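Local coordinates for protein Cif-like 1 (Burkholderia cenocepacia, PDB 7JQY) that belongs to the Cif-like epoxide hydrolases of the alpha/beta hydrolase fold and probably opens epoxide rings with water, at residues Ala277-Thr282 / Asp288-Phe293; His55-Thr60 / Arg188-Asp193. The protein carries 1 engineered substitution. All coordinates share one frame; numbering follows the deposited sequence.

Interaction 1: Ala277-Thr282 / Asp288-Phe293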
loop_
_atom_site.group_PDB
_atom_site.type_symbol
_atom_site.label_atom_id
_atom_site.label_comp_id
_atom_site.label_asym_id
_atom_site.label_seq_id
_atom_site.Cartn_x
_atom_site.Cartn_y
_atom_site.Cartn_z
ATOM N N ALA B 277 3.100 24.306 42.068
ATOM C CA ALA B 277 1.698 24.615 41.871
ATOM C C ALA B 277 1.116 23.563 40.947
ATOM O O ALA B 277 1.839 22.898 40.197
ATOM C CB ALA B 277 1.503 26.016 41.290
ATOM N N VAL B 278 -0.204 23.433 40.986
ATOM C CA VAL B 278 -0.920 22.487 40.143
ATOM C C VAL B 278 -1.865 23.280 39.261
ATOM O O VAL B 278 -2.658 24.085 39.764
ATOM C CB VAL B 278 -1.699 21.448 40.971
ATOM C CG1 VAL B 278 -2.700 20.734 40.085
ATOM C CG2 VAL B 278 -0.750 20.457 41.632
ATOM N N ALA B 279 -1.779 23.055 37.951
ATOM C CA ALA B 279 -2.600 23.801 37.007
ATOM C C ALA B 279 -4.027 23.271 37.036
ATOM O O ALA B 279 -4.236 22.062 36.869
ATOM C CB ALA B 279 -2.030 23.694 35.590
ATOM N N PRO B 280 -5.029 24.133 37.210
ATOM C CA PRO B 280 -6.412 23.647 37.272
ATOM C C PRO B 280 -6.922 23.263 35.892
ATOM O O PRO B 280 -6.551 23.869 34.883
ATOM C CB PRO B 280 -7.195 24.840 37.839
ATOM C CG PRO B 280 -6.272 26.021 37.806
ATOM C CD PRO B 280 -4.952 25.604 37.228
ATOM N N ASN B 281 -7.742 22.209 35.869
ATOM C CA ASN B 281 -8.394 21.690 34.662
ATOM C C ASN B 281 -7.415 21.550 33.494
ATOM O O ASN B 281 -7.708 21.931 32.361
ATOM C CB ASN B 281 -9.577 22.574 34.274
ATOM C CG ASN B 281 -10.736 22.465 35.259
ATOM O OD1 ASN B 281 -11.182 23.466 35.815
ATOM N ND2 ASN B 281 -11.226 21.248 35.475
ATOM N N THR B 282 -6.271 20.920 33.765
ATOM C CA THR B 282 -5.179 20.814 32.803
ATOM C C THR B 282 -4.674 19.383 32.765
ATOM O O THR B 282 -4.576 18.722 33.804
ATOM C CB THR B 282 -4.021 21.751 33.168
ATOM O OG1 THR B 282 -4.488 23.106 33.190
ATOM C CG2 THR B 282 -2.876 21.629 32.165
ATOM N N ASP B 288 0.992 23.081 25.850
ATOM C CA ASP B 288 -0.102 23.094 24.879
ATOM C C ASP B 288 -1.425 23.493 25.516
ATOM O O ASP B 288 -2.213 24.229 24.908
ATOM C CB ASP B 288 -0.256 21.722 24.218
ATOM C CG ASP B 288 0.917 21.364 23.333
ATOM O OD1 ASP B 288 1.039 21.951 22.229
ATOM O OD2 ASP B 288 1.715 20.496 23.743
ATOM N N GLU B 289 -1.700 22.999 26.723
ATOM C CA GLU B 289 -3.040 23.098 27.286
ATOM C C GLU B 289 -3.274 24.401 28.037
ATOM O O GLU B 289 -4.313 25.037 27.857
ATOM C CB GLU B 289 -3.304 21.916 28.213
ATOM C CG GLU B 289 -3.378 20.589 27.510
ATOM C CD GLU B 289 -3.733 19.472 28.463
ATOM O OE1 GLU B 289 -4.811 19.552 29.111
ATOM O OE2 GLU B 289 -2.923 18.526 28.565
ATOM N N ASN B 290 -2.328 24.804 28.882
ATOM C CA ASN B 290 -2.487 25.983 29.736
ATOM C C ASN B 290 -1.189 26.776 29.760
ATOM O O ASN B 290 -0.514 26.868 30.794
ATOM C CB ASN B 290 -2.907 25.568 31.149
ATOM C CG ASN B 290 -3.619 26.672 31.895
ATOM O OD1 ASN B 290 -3.609 27.833 31.481
ATOM N ND2 ASN B 290 -4.237 26.319 33.009
ATOM N N PRO B 291 -0.810 27.381 28.625
ATOM C CA PRO B 291 0.389 28.232 28.623
ATOM C C PRO B 291 0.204 29.520 29.410
ATOM O O PRO B 291 1.202 30.143 29.793
ATOM C CB PRO B 291 0.640 28.494 27.133
ATOM C CG PRO B 291 -0.692 28.321 26.487
ATOM C CD PRO B 291 -1.396 27.254 27.276
ATOM N N ALA B 292 -1.034 29.978 29.594
ATOM C CA ALA B 292 -1.270 31.164 30.407
ATOM C C ALA B 292 -0.855 30.918 31.854
ATOM O O ALA B 292 -0.187 31.754 32.474
ATOM C CB ALA B 292 -2.740 31.573 30.320
ATOM N N PHE B 293 -1.262 29.776 32.416
ATOM C CA PHE B 293 -0.823 29.404 33.760
ATOM C C PHE B 293 0.689 29.237 33.814
ATOM O O PHE B 293 1.347 29.706 34.752
ATOM C CB PHE B 293 -1.508 28.105 34.177
ATOM C CG PHE B 293 -0.947 27.495 35.431
ATOM C CD1 PHE B 293 0.124 26.614 35.380
ATOM C CD2 PHE B 293 -1.519 27.781 36.666
ATOM C CE1 PHE B 293 0.636 26.052 36.540
ATOM C CE2 PHE B 293 -1.016 27.218 37.828
ATOM C CZ PHE B 293 0.056 26.353 37.768
#

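Interaction 2: His55-Thr60 / Arg188-Asp193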
loop_
_atom_site.group_PDB
_atom_site.type_symbol
_atom_site.label_atom_id
_atom_site.label_comp_id
_atom_site.label_asym_id
_atom_site.label_seq_id
_atom_site.Cartn_x
_atom_site.Cartn_y
_atom_site.Cartn_z
ATOM N N HIS B 55 11.812 20.409 25.230
ATOM C CA HIS B 55 10.612 19.630 24.973
ATOM C C HIS B 55 10.829 18.162 25.362
ATOM O O HIS B 55 11.902 17.755 25.816
ATOM C CB HIS B 55 10.256 19.713 23.491
ATOM C CG HIS B 55 11.267 19.041 22.625
ATOM N ND1 HIS B 55 11.307 17.675 22.457
ATOM C CD2 HIS B 55 12.320 19.536 21.932
ATOM C CE1 HIS B 55 12.323 17.357 21.677
ATOM N NE2 HIS B 55 12.955 18.470 21.345
ATOM N N GLY B 56 9.806 17.344 25.138
ATOM C CA GLY B 56 9.872 15.921 25.387
ATOM C C GLY B 56 9.399 15.112 24.190
ATOM O O GLY B 56 9.507 15.541 23.034
ATOM N N TRP B 57 8.902 13.901 24.486
ATOM C CA TRP B 57 8.329 12.979 23.510
ATOM C C TRP B 57 6.809 12.982 23.616
ATOM O O TRP B 57 6.268 12.925 24.729
ATOM C CB TRP B 57 8.843 11.551 23.725
ATOM C CG TRP B 57 8.572 10.650 22.553
ATOM C CD1 TRP B 57 9.440 10.339 21.532
ATOM C CD2 TRP B 57 7.347 9.968 22.255
ATOM N NE1 TRP B 57 8.826 9.504 20.629
ATOM C CE2 TRP B 57 7.542 9.265 21.045
ATOM C CE3 TRP B 57 6.098 9.887 22.889
ATOM C CZ2 TRP B 57 6.538 8.490 20.462
ATOM C CZ3 TRP B 57 5.104 9.120 22.308
ATOM C CH2 TRP B 57 5.332 8.431 21.104
ATOM N N PRO B 58 6.079 13.053 22.487
ATOM C CA PRO B 58 6.575 13.198 21.115
ATOM C C PRO B 58 6.509 14.649 20.668
ATOM O O PRO B 58 5.551 15.032 20.002
ATOM C CB PRO B 58 5.598 12.349 20.309
ATOM C CG PRO B 58 4.263 12.466 21.099
ATOM C CD PRO B 58 4.609 12.976 22.505
ATOM N N GLN B 59 7.503 15.451 21.023
ATOM C CA GLN B 59 7.419 16.889 20.837
ATOM C C GLN B 59 8.666 17.407 20.128
ATOM O O GLN B 59 9.611 16.668 19.848
ATOM C CB GLN B 59 7.229 17.597 22.184
ATOM C CG GLN B 59 6.105 16.968 23.032
ATOM C CD GLN B 59 5.836 17.747 24.289
ATOM O OE1 GLN B 59 6.741 17.985 25.100
ATOM N NE2 GLN B 59 4.593 18.174 24.456
ATOM N N THR B 60 8.619 18.694 19.803
ATOM C CA THR B 60 9.741 19.470 19.309
ATOM C C THR B 60 9.713 20.793 20.051
ATOM O O THR B 60 8.873 21.001 20.936
ATOM C CB THR B 60 9.649 19.711 17.796
ATOM O OG1 THR B 60 8.478 20.488 17.536
ATOM C CG2 THR B 60 9.606 18.406 17.011
ATOM N N ARG B 188 1.078 9.726 12.544
ATOM C CA ARG B 188 -0.014 10.648 12.851
ATOM C C ARG B 188 -1.089 9.984 13.712
ATOM O O ARG B 188 -1.510 10.532 14.738
ATOM C CB ARG B 188 -0.621 11.168 11.550
ATOM C CG ARG B 188 -1.062 12.609 11.608
ATOM C CD ARG B 188 -1.410 13.119 10.222
ATOM N NE ARG B 188 -0.467 14.127 9.743
ATOM C CZ ARG B 188 -0.798 15.096 8.891
ATOM N NH1 ARG B 188 -2.042 15.178 8.436
ATOM N NH2 ARG B 188 0.107 15.988 8.495
ATOM N N ALA B 189 -1.546 8.799 13.310
ATOM C CA ALA B 189 -2.579 8.110 14.078
ATOM C C ALA B 189 -2.064 7.701 15.457
ATOM O O ALA B 189 -2.809 7.745 16.445
ATOM C CB ALA B 189 -3.089 6.900 13.300
ATOM N N TYR B 190 -0.807 7.269 15.537
ATOM C CA TYR B 190 -0.253 6.859 16.819
ATOM C C TYR B 190 -0.079 8.048 17.754
ATOM O O TYR B 190 -0.455 7.980 18.928
ATOM C CB TYR B 190 1.081 6.139 16.605
ATOM C CG TYR B 190 1.719 5.600 17.876
ATOM C CD1 TYR B 190 1.202 4.471 18.522
ATOM C CD2 TYR B 190 2.854 6.199 18.415
ATOM C CE1 TYR B 190 1.794 3.966 19.659
ATOM C CE2 TYR B 190 3.456 5.703 19.566
ATOM C CZ TYR B 190 2.922 4.585 20.184
ATOM O OH TYR B 190 3.513 4.089 21.328
ATOM N N ILE B 191 0.459 9.157 17.243
ATOM C CA ILE B 191 0.816 10.283 18.101
ATOM C C ILE B 191 -0.407 11.124 18.458
ATOM O O ILE B 191 -0.498 11.657 19.569
ATOM C CB ILE B 191 1.920 11.112 17.422
ATOM C CG1 ILE B 191 3.267 10.429 17.631
ATOM C CG2 ILE B 191 1.960 12.536 17.939
ATOM C CD1 ILE B 191 4.298 10.734 16.514
ATOM N N LEU B 192 -1.352 11.291 17.526
ATOM C CA LEU B 192 -2.577 12.014 17.862
ATOM C C LEU B 192 -3.343 11.297 18.966
ATOM O O LEU B 192 -3.892 11.937 19.872
ATOM C CB LEU B 192 -3.464 12.174 16.625
ATOM C CG LEU B 192 -3.494 13.527 15.914
ATOM C CD1 LEU B 192 -2.151 13.822 15.238
ATOM C CD2 LEU B 192 -4.604 13.523 14.891
ATOM N N ASP B 193 -3.408 9.967 18.895
ATOM C CA ASP B 193 -4.096 9.218 19.936
ATOM C C ASP B 193 -3.346 9.316 21.254
ATOM O O ASP B 193 -3.944 9.588 22.303
ATOM C CB ASP B 193 -4.257 7.758 19.529
ATOM C CG ASP B 193 -5.214 7.015 20.445
ATOM O OD1 ASP B 193 -6.441 7.118 20.220
ATOM O OD2 ASP B 193 -4.738 6.358 21.394
#

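Interaction 1: Ala277-Thr282 / Asp288-Phe293
F293 packs its ring against A277, A279 and P280. It lies near the start of the C-terminal helix 291-303. The ring meets the end of strand 274-279, an edge strand of the sheet within this chain. CB leads toward the strand, and CG sits 4.0 Å from A279 CB. Next along this side, CD1 makes the closest approach of the ring, 3.6 Å from A279 CB. The methyl group stands over one face, 16° off the ring normal, in a CH-pi contact displaced toward the rim. CD2, across the ring from CD1, lies 4.1 Å from P280 CD, which approaches obliquely. At the tip, CZ comes edge-on to A277 CB at 3.8 Å. L253 of the adjoining strand 250-255 also touches F293.

A polar set lies beside the ring. N290 caps the helix. Its OD1 accepts from F293 N at 3.2 Å, with the N-H well above the carbonyl plane. CG of N290 is anti to the backbone N (chi1 -156°), which sends the amide across to the loop. There ND2 donates to T282 OG1 at 3.2 Å, close to the amide plane. OG1 in turn donates to P280 O, 2.8 Å away. One asparagine therefore caps the helix with its oxygen and ties it to the loop after the strand with its nitrogen, so both bonds fix how the amide is turned.

Interaction 2: His55-Thr60 / Arg188-Asp193
W57 and Y190 each place CG trans to the backbone N (chi1 -165° and -177°), and this carries the two rings toward each other. They meet edge to edge, W57 CH2 lying 3.7 Å from Y190 CE2. The side chains cross at about a right angle and touch through their edges, without either ring lying over the other's face. Beside them, I191 has CG2 anti to the backbone N and CG1 beside it, and both branches reach the P58 ring. P58 CG lies 3.9 Å from I191 CG2, and P58 CB lies 4.0 Å from I191 CG1. These two side chains lie alongside one another and run in opposing senses. P58 follows a cis peptide bond, and its CB sits over the centre of the W57 ring.

The loop is the HGxP motif of epoxide hydrolases, here H55-G56-W57-P58, which in this family helps form the oxyanion hole. W57 N bonds to the hydroxyl of S123, the engineered residue. Helix 187-198 belongs to the cap inserted in the alpha/beta hydrolase fold. G56 O accepts from both H55 ND1, at 2.9 Å, and Q59 N, at 2.8 Å. G56 N donates in plane to a lone pair of Q59 OE1, 3.1 Å away. R122 also donates to that oxygen. On the cap side, Y190 OH bonds to H173, and L182 of the second subunit packs on the Y190 side chain.

Interactions 1 and 2 lie about 19 Å apart, centre to centre. Interaction 1 joins the last strand to the C-terminal helices of the core, whereas interaction 2 joins the core to the cap. They meet at D288 and Q59, where D288 OD2 packs 3.8 Å from Q59 NE2. Y195, further along the cap helix of interaction 2, bridges them: its hydroxyl bonds to both atoms. D288 also forms a salt bridge with R65. Interaction 2 is next to the probable active site, beside S123, the engineered residue at the probable nucleophile elbow. Interaction 1 includes the start of the loop after the last strand, which in this fold usually carries the catalytic histidine.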